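Local coordinates for core protein VP7 (PDB 1AHS) that forms the surface layer of the African horse sickness virus core as a trimer, binding structural protein VP3 beneath it, and probably takes part in host-cell receptor binding, at residues 14-24 with 34-42. Residues are numbered along the deposited sequence; the frame is centred on the assembly and turned at random.
Sequences GRYYVPQGRTR and EVCMDAGAA
C36 meets the loop formed by residues 14-22 with both its methylene and its sulfur. The backbone N-H of Y17 donates a nearly straight hydrogen bond to C36 SG, Y17 N lying 3.5 Å from the sulfur. SG, anti to the carbonyl carbon (chi1 -73°), is turned toward the 16-17 backbone and also stands oblique to the Y16 ring, 4.8 Å from its centroid, a Cys sulfur-aromatic contact. V18 CG2 presses tightly on C36 CB at 3.4 Å. Farther along, the Y16 ring edge passes M37 O, which lies in the ring plane, and Y16 OH ends 3.5 Å from D38 CA; R115 makes a cation-pi contact with this ring. At the start of the loop, the extended E34 side chain brings E34 OE1 within 3.0 Å of G14 N, a hydrogen bond to its syn lone pair, while OE2 is held by S13 OG, so the carboxylate is gripped through both oxygens.

The backbones pair as an antiparallel ladder. R24 and C36 form a hydrogen-bonded pair, with C36 N 2.7 Å from R24 O, and T23 faces M37 in the adjoining non-hydrogen-bonded pair. The T23 and M37 side chains lie side by side on one face of the sheet, T23 CG2 3.6 Å from M37 CE, with C36 and R24 on the other. The bond from D38 N to R22 O, nearly straight at 176°, prolongs the pairing past the strand end. There the type II turn D38-A41 begins, with D38 OD1 accepting from A39 N; as modelled, the poorly ordered R22 guanidinium has A41 CA against one face, offset toward the rim.

The ladder belongs to the beta hairpin of strands 23-27 and 32-37. The turn then carries the chain to marginal strand 41-44 of the other sheet, joining the two sheets of the antiparallel beta sandwich of the VP7 top domain.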
loop_
_atom_site.group_PDB
_atom_site.type_symbol
_atom_site.label_atom_id
_atom_site.label_comp_id
_atom_site.label_asym_id
_atom_site.label_seq_id
_atom_site.Cartn_x
_atom_site.Cartn_y
_atom_site.Cartn_z
ATOM N N GLY B 14 1.931 2.450 -7.103
ATOM C CA GLY B 14 1.639 3.637 -7.852
ATOM C C GLY B 14 2.771 4.347 -8.514
ATOM O O GLY B 14 2.567 5.440 -9.006
ATOM N N ARG B 15 3.958 3.768 -8.526
ATOM C CA ARG B 15 5.082 4.409 -9.183
ATOM C C ARG B 15 5.314 3.769 -10.557
ATOM O O ARG B 15 5.672 2.599 -10.652
ATOM C CB ARG B 15 6.342 4.314 -8.324
ATOM C CG ARG B 15 7.577 4.968 -8.991
ATOM C CD ARG B 15 8.690 5.225 -7.994
ATOM N NE ARG B 15 8.375 6.365 -7.158
ATOM C CZ ARG B 15 8.786 7.600 -7.415
ATOM N NH1 ARG B 15 9.531 7.834 -8.489
ATOM N NH2 ARG B 15 8.464 8.596 -6.585
ATOM N N TYR B 16 5.140 4.530 -11.626
ATOM C CA TYR B 16 5.301 3.952 -12.935
ATOM C C TYR B 16 6.690 3.386 -13.199
ATOM O O TYR B 16 7.699 4.052 -12.983
ATOM C CB TYR B 16 4.889 4.976 -13.976
ATOM C CG TYR B 16 4.716 4.429 -15.369
ATOM C CD1 TYR B 16 5.788 4.413 -16.244
ATOM C CD2 TYR B 16 3.473 3.971 -15.831
ATOM C CE1 TYR B 16 5.655 3.966 -17.542
ATOM C CE2 TYR B 16 3.324 3.517 -17.151
ATOM C CZ TYR B 16 4.430 3.527 -17.996
ATOM O OH TYR B 16 4.354 3.159 -19.315
ATOM N N TYR B 17 6.737 2.126 -13.628
ATOM C CA TYR B 17 7.991 1.466 -13.930
ATOM C C TYR B 17 7.804 0.395 -15.008
ATOM O O TYR B 17 7.273 -0.685 -14.762
ATOM C CB TYR B 17 8.557 0.836 -12.691
ATOM C CG TYR B 17 9.890 0.175 -12.924
ATOM C CD1 TYR B 17 10.984 0.916 -13.319
ATOM C CD2 TYR B 17 10.061 -1.195 -12.737
ATOM C CE1 TYR B 17 12.227 0.323 -13.527
ATOM C CE2 TYR B 17 11.298 -1.802 -12.937
ATOM C CZ TYR B 17 12.377 -1.036 -13.336
ATOM O OH TYR B 17 13.610 -1.610 -13.574
ATOM N N VAL B 18 8.242 0.742 -16.211
ATOM C CA VAL B 18 8.195 -0.089 -17.426
ATOM C C VAL B 18 9.524 0.203 -18.183
ATOM O O VAL B 18 9.557 1.007 -19.108
ATOM C CB VAL B 18 7.029 0.357 -18.324
ATOM C CG1 VAL B 18 7.063 -0.387 -19.608
ATOM C CG2 VAL B 18 5.719 0.148 -17.634
ATOM N N PRO B 19 10.640 -0.419 -17.760
ATOM C CA PRO B 19 11.974 -0.251 -18.342
ATOM C C PRO B 19 12.168 -0.675 -19.815
ATOM O O PRO B 19 12.969 -0.074 -20.545
ATOM C CB PRO B 19 12.852 -1.063 -17.393
ATOM C CG PRO B 19 11.965 -2.189 -17.028
ATOM C CD PRO B 19 10.671 -1.486 -16.747
ATOM N N GLN B 20 11.495 -1.735 -20.239
ATOM C CA GLN B 20 11.600 -2.180 -21.610
ATOM C C GLN B 20 10.165 -2.535 -21.964
ATOM O O GLN B 20 9.387 -2.903 -21.075
ATOM C CB GLN B 20 12.513 -3.418 -21.716
ATOM N N GLY B 21 9.774 -2.296 -23.212
ATOM C CA GLY B 21 8.450 -2.681 -23.654
ATOM C C GLY B 21 7.297 -1.768 -23.356
ATOM O O GLY B 21 7.479 -0.582 -23.067
ATOM N N ARG B 22 6.099 -2.338 -23.404
ATOM C CA ARG B 22 4.912 -1.555 -23.170
ATOM C C ARG B 22 4.098 -1.840 -21.923
ATOM O O ARG B 22 3.233 -1.048 -21.597
ATOM C CB ARG B 22 4.023 -1.537 -24.418
ATOM C CG ARG B 22 4.584 -0.665 -25.559
ATOM C CD ARG B 22 3.466 -0.101 -26.430
ATOM N NE ARG B 22 2.498 -1.142 -26.819
ATOM C CZ ARG B 22 1.660 -1.068 -27.865
ATOM N NH1 ARG B 22 1.678 0.020 -28.644
ATOM N NH2 ARG B 22 0.772 -2.066 -28.110
ATOM N N THR B 23 4.272 -2.995 -21.286
ATOM C CA THR B 23 3.561 -3.283 -20.032
ATOM C C THR B 23 4.557 -3.944 -19.047
ATOM O O THR B 23 5.633 -4.414 -19.457
ATOM C CB THR B 23 2.304 -4.203 -20.210
ATOM O OG1 THR B 23 2.691 -5.451 -20.775
ATOM C CG2 THR B 23 1.292 -3.592 -21.108
ATOM N N ARG B 24 4.280 -3.823 -17.746
ATOM C CA ARG B 24 5.081 -4.457 -16.705
ATOM C C ARG B 24 4.239 -4.560 -15.479
ATOM O O ARG B 24 3.426 -3.695 -15.189
ATOM C CB ARG B 24 6.401 -3.760 -16.372
ATOM C CG ARG B 24 7.244 -4.671 -15.431
ATOM C CD ARG B 24 8.727 -4.297 -15.311
ATOM N NE ARG B 24 9.445 -5.100 -14.305
ATOM C CZ ARG B 24 9.140 -5.158 -13.004
ATOM N NH1 ARG B 24 8.115 -4.465 -12.517
ATOM N NH2 ARG B 24 9.880 -5.892 -12.179
ATOM N N GLU B 34 0.071 -4.908 -9.591
ATOM C CA GLU B 34 -0.302 -3.770 -10.418
ATOM C C GLU B 34 0.371 -3.906 -11.769
ATOM O O GLU B 34 1.486 -4.395 -11.839
ATOM C CB GLU B 34 0.219 -2.471 -9.793
ATOM C CG GLU B 34 -0.482 -2.016 -8.512
ATOM C CD GLU B 34 0.035 -0.687 -7.952
ATOM O OE1 GLU B 34 1.025 -0.100 -8.471
ATOM O OE2 GLU B 34 -0.551 -0.226 -6.946
ATOM N N VAL B 35 -0.275 -3.492 -12.849
ATOM C CA VAL B 35 0.402 -3.552 -14.144
ATOM C C VAL B 35 0.448 -2.138 -14.724
ATOM O O VAL B 35 -0.547 -1.411 -14.720
ATOM C CB VAL B 35 -0.178 -4.684 -15.081
ATOM C CG1 VAL B 35 -1.587 -4.977 -14.750
ATOM C CG2 VAL B 35 -0.031 -4.356 -16.526
ATOM N N CYS B 36 1.662 -1.679 -14.980
ATOM C CA CYS B 36 1.905 -0.359 -15.500
ATOM C C CYS B 36 1.720 -0.470 -16.980
ATOM O O CYS B 36 2.309 -1.341 -17.584
ATOM C CB CYS B 36 3.345 0.067 -15.199
ATOM S SG CYS B 36 3.655 0.469 -13.465
ATOM N N MET B 37 0.959 0.426 -17.591
ATOM C CA MET B 37 0.720 0.333 -19.031
ATOM C C MET B 37 0.911 1.609 -19.809
ATOM O O MET B 37 0.326 2.638 -19.478
ATOM C CB MET B 37 -0.708 -0.144 -19.287
ATOM C CG MET B 37 -1.050 -1.449 -18.655
ATOM S SD MET B 37 -2.614 -1.938 -19.141
ATOM C CE MET B 37 -2.112 -2.616 -20.759
ATOM N N ASP B 38 1.704 1.544 -20.856
ATOM C CA ASP B 38 1.902 2.690 -21.713
ATOM C C ASP B 38 0.593 2.983 -22.451
ATOM O O ASP B 38 -0.391 2.243 -22.353
ATOM C CB ASP B 38 2.941 2.394 -22.762
ATOM C CG ASP B 38 3.845 3.562 -23.026
ATOM O OD1 ASP B 38 3.409 4.756 -22.950
ATOM O OD2 ASP B 38 5.035 3.269 -23.287
ATOM N N ALA B 39 0.597 4.075 -23.199
ATOM C CA ALA B 39 -0.557 4.516 -23.964
ATOM C C ALA B 39 -0.852 3.560 -25.128
ATOM O O ALA B 39 0.066 3.125 -25.839
ATOM C CB ALA B 39 -0.298 5.899 -24.497
ATOM N N GLY B 40 -2.128 3.241 -25.311
ATOM C CA GLY B 40 -2.539 2.358 -26.385
ATOM C C GLY B 40 -2.028 0.931 -26.273
ATOM O O GLY B 40 -1.992 0.192 -27.297
ATOM N N ALA B 41 -1.704 0.516 -25.039
ATOM C CA ALA B 41 -1.171 -0.819 -24.795
ATOM C C ALA B 41 -2.173 -1.886 -24.389
ATOM O O ALA B 41 -3.241 -1.601 -23.827
ATOM C CB ALA B 41 -0.027 -0.759 -23.803
ATOM N N ALA B 42 -1.795 -3.125 -24.695
ATOM C CA ALA B 42 -2.578 -4.295 -24.361
ATOM C C ALA B 42 -1.608 -5.426 -24.062
ATOM O O ALA B 42 -0.482 -5.463 -24.595
ATOM C CB ALA B 42 -3.453 -4.660 -25.497
#